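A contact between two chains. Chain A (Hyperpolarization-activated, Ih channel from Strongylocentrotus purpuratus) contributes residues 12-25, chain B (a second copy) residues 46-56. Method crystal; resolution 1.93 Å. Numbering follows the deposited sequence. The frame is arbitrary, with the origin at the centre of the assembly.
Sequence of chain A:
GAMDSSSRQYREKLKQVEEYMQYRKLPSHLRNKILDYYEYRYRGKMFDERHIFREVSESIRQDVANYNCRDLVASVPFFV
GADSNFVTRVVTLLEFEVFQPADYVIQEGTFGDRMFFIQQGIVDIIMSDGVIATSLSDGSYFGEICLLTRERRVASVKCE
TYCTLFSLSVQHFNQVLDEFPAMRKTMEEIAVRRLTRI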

ATOM      1  N   GLU A  12     -16.322 -11.454  18.005  1.00 62.48           N
ATOM      2  CA  GLU A  12     -14.923 -11.092  18.176  1.00 67.79           C
ATOM      3  C   GLU A  12     -14.789  -9.576  18.103  1.00 65.27           C
ATOM      4  O   GLU A  12     -14.382  -8.921  19.062  1.00 66.01           O
ATOM      5  CB  GLU A  12     -14.098 -11.721  17.050  1.00 74.82           C
ATOM      6  CG  GLU A  12     -12.669 -12.077  17.415  1.00 81.19           C
ATOM      7  CD  GLU A  12     -12.573 -13.408  18.142  1.00 86.02           C
ATOM      8  OE1 GLU A  12     -11.499 -14.045  18.085  1.00 86.58           O
ATOM      9  OE2 GLU A  12     -13.578 -13.817  18.765  1.00 88.18           O
ATOM     10  N   LYS A  13     -15.145  -9.038  16.943  1.00 61.09           N
ATOM     11  CA  LYS A  13     -15.072  -7.608  16.671  1.00 58.39           C
ATOM     12  C   LYS A  13     -15.765  -6.761  17.737  1.00 55.19           C
ATOM     13  O   LYS A  13     -15.181  -5.814  18.263  1.00 55.81           O
ATOM     14  CB  LYS A  13     -15.704  -7.324  15.306  1.00 60.52           C
ATOM     15  CG  LYS A  13     -15.443  -5.937  14.754  1.00 64.58           C
ATOM     16  CD  LYS A  13     -14.057  -5.843  14.141  1.00 67.47           C
ATOM     17  CE  LYS A  13     -13.027  -5.388  15.156  1.00 71.04           C
ATOM     18  NZ  LYS A  13     -13.412  -4.105  15.803  1.00 73.01           N
ATOM     19  N   LEU A  14     -17.012  -7.095  18.046  1.00 50.67           N
ATOM     20  CA  LEU A  14     -17.807  -6.271  18.950  1.00 51.84           C
ATOM     21  C   LEU A  14     -17.206  -6.198  20.349  1.00 51.97           C
ATOM     22  O   LEU A  14     -17.293  -5.170  21.014  1.00 50.36           O
ATOM     23  CB  LEU A  14     -19.247  -6.776  19.022  1.00 52.72           C
ATOM     24  CG  LEU A  14     -20.294  -5.669  19.152  1.00 54.15           C
ATOM     25  CD1 LEU A  14     -20.140  -4.692  18.000  1.00 50.57           C
ATOM     26  CD2 LEU A  14     -21.700  -6.237  19.191  1.00 55.80           C
ATOM     27  N   LYS A  15     -16.599  -7.293  20.795  1.00 52.65           N
ATOM     28  CA  LYS A  15     -15.955  -7.318  22.104  1.00 51.78           C
ATOM     29  C   LYS A  15     -14.841  -6.274  22.195  1.00 50.59           C
ATOM     30  O   LYS A  15     -14.783  -5.488  23.137  1.00 47.75           O
ATOM     31  CB  LYS A  15     -15.418  -8.712  22.410  1.00 54.38           C
ATOM     32  N   GLN A  16     -13.967  -6.254  21.198  1.00 51.38           N
ATOM     33  CA  GLN A  16     -12.850  -5.326  21.214  1.00 55.81           C
ATOM     34  C   GLN A  16     -13.287  -3.880  20.988  1.00 50.71           C
ATOM     35  O   GLN A  16     -12.638  -2.954  21.467  1.00 49.16           O
ATOM     36  CB  GLN A  16     -11.795  -5.743  20.196  1.00 62.55           C
ATOM     37  CG  GLN A  16     -12.116  -5.353  18.777  1.00 67.52           C
ATOM     38  CD  GLN A  16     -11.034  -5.781  17.815  1.00 70.32           C
ATOM     39  OE1 GLN A  16     -10.612  -6.937  17.822  1.00 71.32           O
ATOM     40  NE2 GLN A  16     -10.577  -4.850  16.976  1.00 69.65           N
ATOM     41  N   VAL A  17     -14.389  -3.688  20.266  1.00 48.84           N
ATOM     42  CA  VAL A  17     -14.941  -2.349  20.062  1.00 46.03           C
ATOM     43  C   VAL A  17     -15.396  -1.744  21.387  1.00 46.34           C
ATOM     44  O   VAL A  17     -15.095  -0.594  21.690  1.00 47.50           O
ATOM     45  CB  VAL A  17     -16.121  -2.350  19.064  1.00 43.26           C
ATOM     46  CG1 VAL A  17     -16.951  -1.077  19.212  1.00 44.31           C
ATOM     47  CG2 VAL A  17     -15.616  -2.494  17.642  1.00 39.11           C
ATOM     48  N   GLU A  18     -16.107  -2.527  22.187  1.00 43.09           N
ATOM     49  CA  GLU A  18     -16.593  -2.037  23.468  1.00 47.86           C
ATOM     50  C   GLU A  18     -15.438  -1.746  24.421  1.00 49.29           C
ATOM     51  O   GLU A  18     -15.530  -0.851  25.256  1.00 48.10           O
ATOM     52  CB  GLU A  18     -17.566  -3.037  24.084  1.00 53.05           C
ATOM     53  CG  GLU A  18     -18.535  -3.589  23.059  1.00 59.11           C
ATOM     54  CD  GLU A  18     -19.918  -3.813  23.614  1.00 65.02           C
ATOM     55  OE1 GLU A  18     -20.636  -4.695  23.089  1.00 68.24           O
ATOM     56  OE2 GLU A  18     -20.290  -3.100  24.568  1.00 65.69           O
ATOM     57  N   GLU A  19     -14.351  -2.500  24.278  1.00 50.94           N
ATOM     58  CA  GLU A  19     -13.149  -2.286  25.079  1.00 52.77           C
ATOM     59  C   GLU A  19     -12.468  -0.976  24.717  1.00 54.84           C
ATOM     60  O   GLU A  19     -12.019  -0.233  25.592  1.00 55.29           O
ATOM     61  CB  GLU A  19     -12.163  -3.431  24.883  1.00 53.71           C
ATOM     62  CG  GLU A  19     -12.588  -4.724  25.524  1.00 55.75           C
ATOM     63  CD  GLU A  19     -11.418  -5.644  25.791  1.00 58.09           C
ATOM     64  OE1 GLU A  19     -10.260  -5.219  25.575  1.00 56.89           O
ATOM     65  OE2 GLU A  19     -11.658  -6.792  26.221  1.00 58.25           O
ATOM     66  N   TYR A  20     -12.381  -0.705  23.420  1.00 51.15           N
ATOM     67  CA  TYR A  20     -11.774   0.535  22.955  1.00 50.79           C
ATOM     68  C   TYR A  20     -12.580   1.736  23.438  1.00 49.98           C
ATOM     69  O   TYR A  20     -12.019   2.699  23.959  1.00 50.47           O
ATOM     70  CB  TYR A  20     -11.656   0.551  21.430  1.00 48.79           C
ATOM     71  CG  TYR A  20     -11.360   1.925  20.862  1.00 53.15           C
ATOM     72  CD1 TYR A  20     -10.068   2.444  20.870  1.00 55.25           C
ATOM     73  CD2 TYR A  20     -12.374   2.706  20.328  1.00 56.03           C
ATOM     74  CE1 TYR A  20      -9.795   3.706  20.353  1.00 55.39           C
ATOM     75  CE2 TYR A  20     -12.112   3.968  19.809  1.00 57.59           C
ATOM     76  CZ  TYR A  20     -10.823   4.465  19.825  1.00 56.68           C
ATOM     77  OH  TYR A  20     -10.572   5.720  19.306  1.00 54.36           O
ATOM     78  N   MET A  21     -13.896   1.669  23.264  1.00 46.86           N
ATOM     79  CA  MET A  21     -14.779   2.756  23.673  1.00 47.21           C
ATOM     80  C   MET A  21     -14.694   3.025  25.173  1.00 52.35           C
ATOM     81  O   MET A  21     -14.924   4.149  25.624  1.00 52.71           O
ATOM     82  CB  MET A  21     -16.216   2.456  23.249  1.00 44.91           C
ATOM     83  CG  MET A  21     -16.380   2.366  21.732  1.00 41.11           C
ATOM     84  SD  MET A  21     -18.101   2.349  21.229  1.00 41.19           S
ATOM     85  CE  MET A  21     -18.694   0.937  22.153  1.00 38.60           C
ATOM     86  N   GLN A  22     -14.358   1.986  25.934  1.00 54.45           N
ATOM     87  CA  GLN A  22     -14.143   2.114  27.372  1.00 59.40           C
ATOM     88  C   GLN A  22     -12.849   2.862  27.682  1.00 61.63           C
ATOM     89  O   GLN A  22     -12.835   3.746  28.532  1.00 63.91           O
ATOM     90  CB  GLN A  22     -14.135   0.739  28.044  1.00 59.14           C
ATOM     91  CG  GLN A  22     -13.730   0.762  29.512  1.00 65.24           C
ATOM     92  CD  GLN A  22     -14.785   1.388  30.407  1.00 68.39           C
ATOM     93  OE1 GLN A  22     -15.641   2.146  29.947  1.00 69.33           O
ATOM     94  NE2 GLN A  22     -14.730   1.073  31.697  1.00 69.10           N
ATOM     95  N   TYR A  23     -11.766   2.507  26.995  1.00 61.38           N
ATOM     96  CA  TYR A  23     -10.477   3.168  27.207  1.00 62.34           C
ATOM     97  C   TYR A  23     -10.533   4.637  26.807  1.00 60.24           C
ATOM     98  O   TYR A  23      -9.842   5.477  27.381  1.00 60.54           O
ATOM     99  CB  TYR A  23      -9.381   2.460  26.433  1.00 66.15           C
ATOM    100  N   ARG A  24     -11.363   4.937  25.814  1.00 54.48           N
ATOM    101  CA  ARG A  24     -11.514   6.297  25.321  1.00 56.13           C
ATOM    102  C   ARG A  24     -12.592   7.055  26.081  1.00 56.12           C
ATOM    103  O   ARG A  24     -12.825   8.238  25.829  1.00 56.38           O
ATOM    104  CB  ARG A  24     -11.855   6.271  23.834  1.00 57.85           C
ATOM    105  CG  ARG A  24     -10.715   5.791  22.973  1.00 60.19           C
ATOM    106  CD  ARG A  24      -9.496   6.665  23.188  1.00 62.23           C
ATOM    107  NE  ARG A  24      -8.623   6.656  22.021  1.00 64.65           N
ATOM    108  CZ  ARG A  24      -7.733   7.604  21.746  1.00 64.73           C
ATOM    109  NH1 ARG A  24      -7.597   8.643  22.560  1.00 64.12           N
ATOM    110  NH2 ARG A  24      -6.982   7.514  20.654  1.00 61.85           N
ATOM    111  N   LYS A  25     -13.248   6.361  27.004  1.00 55.62           N
ATOM    112  CA  LYS A  25     -14.317   6.949  27.805  1.00 55.33           C
ATOM    113  C   LYS A  25     -15.318   7.706  26.938  1.00 52.03           C
ATOM    114  O   LYS A  25     -15.755   8.802  27.288  1.00 51.92           O
ATOM    115  CB  LYS A  25     -13.739   7.872  28.880  1.00 58.86           C
ATOM    116  CG  LYS A  25     -12.676   7.218  29.751  1.00 61.58           C
ATOM    117  CD  LYS A  25     -13.197   5.962  30.420  1.00 63.87           C
ATOM    118  CE  LYS A  25     -12.097   5.264  31.205  1.00 66.38           C
ATOM    119  NZ  LYS A  25     -12.574   3.993  31.821  1.00 69.31           N
TER
ATOM    120  N   MET B  46      -3.193  -2.795  24.473  1.00 53.77           N
ATOM    121  CA  MET B  46      -3.102  -2.389  23.082  1.00 57.54           C
ATOM    122  C   MET B  46      -4.384  -2.702  22.331  1.00 63.82           C
ATOM    123  O   MET B  46      -4.644  -3.847  21.962  1.00 64.41           O
ATOM    124  CB  MET B  46      -1.913  -3.053  22.388  1.00 58.07           C
ATOM    125  CG  MET B  46      -0.566  -2.583  22.896  1.00 56.18           C
ATOM    126  SD  MET B  46       0.786  -3.433  22.077  1.00 57.22           S
ATOM    127  CE  MET B  46       1.144  -2.315  20.726  1.00 59.59           C
ATOM    128  N   PHE B  47      -5.188  -1.668  22.125  1.00 67.92           N
ATOM    129  CA  PHE B  47      -6.321  -1.749  21.228  1.00 72.39           C
ATOM    130  C   PHE B  47      -5.745  -1.502  19.838  1.00 81.10           C
ATOM    131  O   PHE B  47      -4.545  -1.688  19.627  1.00 83.39           O
ATOM    132  CB  PHE B  47      -7.353  -0.694  21.608  1.00 69.46           C
ATOM    133  CG  PHE B  47      -7.600  -0.602  23.090  1.00 69.14           C
ATOM    134  CD1 PHE B  47      -6.785   0.179  23.898  1.00 70.63           C
ATOM    135  CD2 PHE B  47      -8.642  -1.299  23.679  1.00 66.34           C
ATOM    136  CE1 PHE B  47      -7.006   0.264  25.263  1.00 69.51           C
ATOM    137  CE2 PHE B  47      -8.870  -1.213  25.041  1.00 67.12           C
ATOM    138  CZ  PHE B  47      -8.050  -0.434  25.834  1.00 67.89           C
ATOM    139  N   ASP B  48      -6.574  -1.086  18.888  1.00 87.44           N
ATOM    140  CA  ASP B  48      -6.064  -0.790  17.550  1.00 92.14           C
ATOM    141  C   ASP B  48      -6.503   0.589  17.066  1.00 90.39           C
ATOM    142  O   ASP B  48      -5.672   1.423  16.698  1.00 90.78           O
ATOM    143  CB  ASP B  48      -6.494  -1.870  16.551  1.00 96.13           C
ATOM    144  CG  ASP B  48      -5.716  -1.803  15.246  1.00 98.85           C
ATOM    145  OD1 ASP B  48      -5.046  -0.778  14.995  1.00 99.79           O
ATOM    146  OD2 ASP B  48      -5.773  -2.780  14.468  1.00 99.94           O
ATOM    147  N   GLU B  49      -7.816   0.809  17.077  1.00 87.02           N
ATOM    148  CA  GLU B  49      -8.428   2.045  16.590  1.00 82.35           C
ATOM    149  C   GLU B  49      -8.415   2.140  15.065  1.00 75.70           C
ATOM    150  O   GLU B  49      -9.418   2.509  14.456  1.00 73.03           O
ATOM    151  CB  GLU B  49      -7.781   3.285  17.212  1.00 83.03           C
ATOM    152  CG  GLU B  49      -8.526   4.575  16.906  1.00 83.24           C
ATOM    153  CD  GLU B  49      -7.851   5.798  17.493  1.00 84.22           C
ATOM    154  OE1 GLU B  49      -6.607   5.800  17.595  1.00 86.72           O
ATOM    155  OE2 GLU B  49      -8.564   6.761  17.845  1.00 82.58           O
ATOM    156  N   ARG B  50      -7.280   1.810  14.452  1.00 71.56           N
ATOM    157  CA  ARG B  50      -7.169   1.816  12.996  1.00 66.53           C
ATOM    158  C   ARG B  50      -8.147   0.827  12.362  1.00 61.71           C
ATOM    159  O   ARG B  50      -8.745   1.115  11.331  1.00 62.34           O
ATOM    160  CB  ARG B  50      -5.742   1.510  12.564  1.00 66.18           C
ATOM    161  N   HIS B  51      -8.311  -0.334  12.987  1.00 59.08           N
ATOM    162  CA  HIS B  51      -9.230  -1.346  12.482  1.00 58.64           C
ATOM    163  C   HIS B  51     -10.669  -0.877  12.648  1.00 57.37           C
ATOM    164  O   HIS B  51     -11.472  -0.944  11.714  1.00 59.49           O
ATOM    165  CB  HIS B  51      -9.019  -2.665  13.208  1.00 59.37           C
ATOM    166  N   ILE B  52     -10.982  -0.399  13.847  1.00 52.90           N
ATOM    167  CA  ILE B  52     -12.312   0.100  14.161  1.00 50.15           C
ATOM    168  C   ILE B  52     -12.686   1.270  13.255  1.00 46.33           C
ATOM    169  O   ILE B  52     -13.733   1.255  12.614  1.00 42.41           O
ATOM    170  CB  ILE B  52     -12.406   0.530  15.635  1.00 50.88           C
ATOM    171  CG1 ILE B  52     -12.100  -0.673  16.542  1.00 52.09           C
ATOM    172  CG2 ILE B  52     -13.778   1.148  15.928  1.00 49.12           C
ATOM    173  CD1 ILE B  52     -11.755  -0.310  17.976  1.00 52.47           C
ATOM    174  N   PHE B  53     -11.830   2.282  13.193  1.00 45.77           N
ATOM    175  CA  PHE B  53     -12.087   3.408  12.298  1.00 47.34           C
ATOM    176  C   PHE B  53     -12.444   2.943  10.877  1.00 43.29           C
ATOM    177  O   PHE B  53     -13.332   3.503  10.245  1.00 44.08           O
ATOM    178  CB  PHE B  53     -10.904   4.381  12.278  1.00 49.72           C
ATOM    179  CG  PHE B  53     -11.012   5.489  13.296  1.00 52.86           C
ATOM    180  CD1 PHE B  53     -11.162   5.200  14.644  1.00 54.90           C
ATOM    181  CD2 PHE B  53     -10.956   6.819  12.904  1.00 53.39           C
ATOM    182  CE1 PHE B  53     -11.260   6.215  15.580  1.00 54.68           C
ATOM    183  CE2 PHE B  53     -11.052   7.842  13.835  1.00 51.83           C
ATOM    184  CZ  PHE B  53     -11.202   7.539  15.174  1.00 54.22           C
ATOM    185  N   ARG B  54     -11.775   1.906  10.387  1.00 44.00           N
ATOM    186  CA  ARG B  54     -11.996   1.452   9.011  1.00 47.66           C
ATOM    187  C   ARG B  54     -13.295   0.661   8.831  1.00 44.06           C
ATOM    188  O   ARG B  54     -13.790   0.527   7.716  1.00 42.47           O
ATOM    189  CB  ARG B  54     -10.796   0.643   8.514  1.00 55.14           C
ATOM    190  CG  ARG B  54      -9.563   1.494   8.256  1.00 61.59           C
ATOM    191  CD  ARG B  54      -8.285   0.667   8.172  1.00 68.67           C
ATOM    192  NE  ARG B  54      -7.134   1.492   7.801  1.00 73.85           N
ATOM    193  CZ  ARG B  54      -6.472   2.284   8.642  1.00 76.38           C
ATOM    194  NH1 ARG B  54      -6.841   2.364   9.914  1.00 78.04           N
ATOM    195  NH2 ARG B  54      -5.442   2.998   8.213  1.00 76.54           N
ATOM    196  N   GLU B  55     -13.843   0.147   9.932  1.00 44.18           N
ATOM    197  CA  GLU B  55     -15.089  -0.629   9.910  1.00 47.05           C
ATOM    198  C   GLU B  55     -16.339   0.252   9.984  1.00 44.85           C
ATOM    199  O   GLU B  55     -17.477  -0.239   9.859  1.00 45.03           O
ATOM    200  CB  GLU B  55     -15.111  -1.633  11.079  1.00 50.70           C
ATOM    201  CG  GLU B  55     -14.168  -2.808  10.914  1.00 57.56           C
ATOM    202  CD  GLU B  55     -13.674  -3.363  12.241  1.00 64.06           C
ATOM    203  OE1 GLU B  55     -14.294  -3.074  13.286  1.00 62.51           O
ATOM    204  OE2 GLU B  55     -12.658  -4.089  12.243  1.00 68.94           O
ATOM    205  N   VAL B  56     -16.131   1.549  10.196  1.00 39.03           N
ATOM    206  CA  VAL B  56     -17.238   2.454  10.467  1.00 33.44           C
ATOM    207  C   VAL B  56     -17.382   3.528   9.389  1.00 28.45           C
ATOM    208  O   VAL B  56     -16.594   3.600   8.447  1.00 28.48           O
ATOM    209  CB  VAL B  56     -17.111   3.114  11.873  1.00 33.12           C
ATOM    210  CG1 VAL B  56     -17.014   2.056  12.972  1.00 36.46           C
ATOM    211  CG2 VAL B  56     -15.914   4.023  11.930  1.00 30.77           C
TER
HETATM  212  O   HOH W   1      -6.078   4.564  20.394  1.00 62.81           O

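A single carboxylate oxygen, OE2 of Glu B49, draws two donors from chain A. The hydroxyl of Tyr A20 donates to it over a short OH–OE2 distance of 2.7 Å, while Arg A24 adds a salt bridge whose hydrogen bond, NH2 to OE2 at 3.3 Å, is weak because the N–H points well off the acceptor. Water 1 links the same two residues, accepting weakly from Arg A24 NH2 and donating weakly to Glu B49 OE1. Glu B49 occupies the N-cap position of the chain B helix that begins at Arg B50, which crosses helix 12-23 at -110° with the axes 10.9 Å apart at closest approach. At that separation side chains fill the gap.

Tyr A20, in the t rotamer, lies at the centre. Its CB packs against Ile B52 CD1 at 3.6 Å, and its hydroxyl also reaches the edge of the Phe B53 ring. Ile B52 extends the apolar patch to Val A17, with CG1 4.1 Å from Val A17 CG2. Before the helix, Phe B47 points toward chain A and brings its ring against the C-terminal end of helix 12-23, near Glu A19, Tyr A20 and Tyr A23, where CZ comes within 3.2 Å of Tyr A23 CB; the Tyr A23 ring is not modelled. Beyond Ile B52, Lys A13 NZ forms a salt bridge with Glu B55 OE1 at 2.9 Å, pairing opposite charges through a direct hydrogen bond.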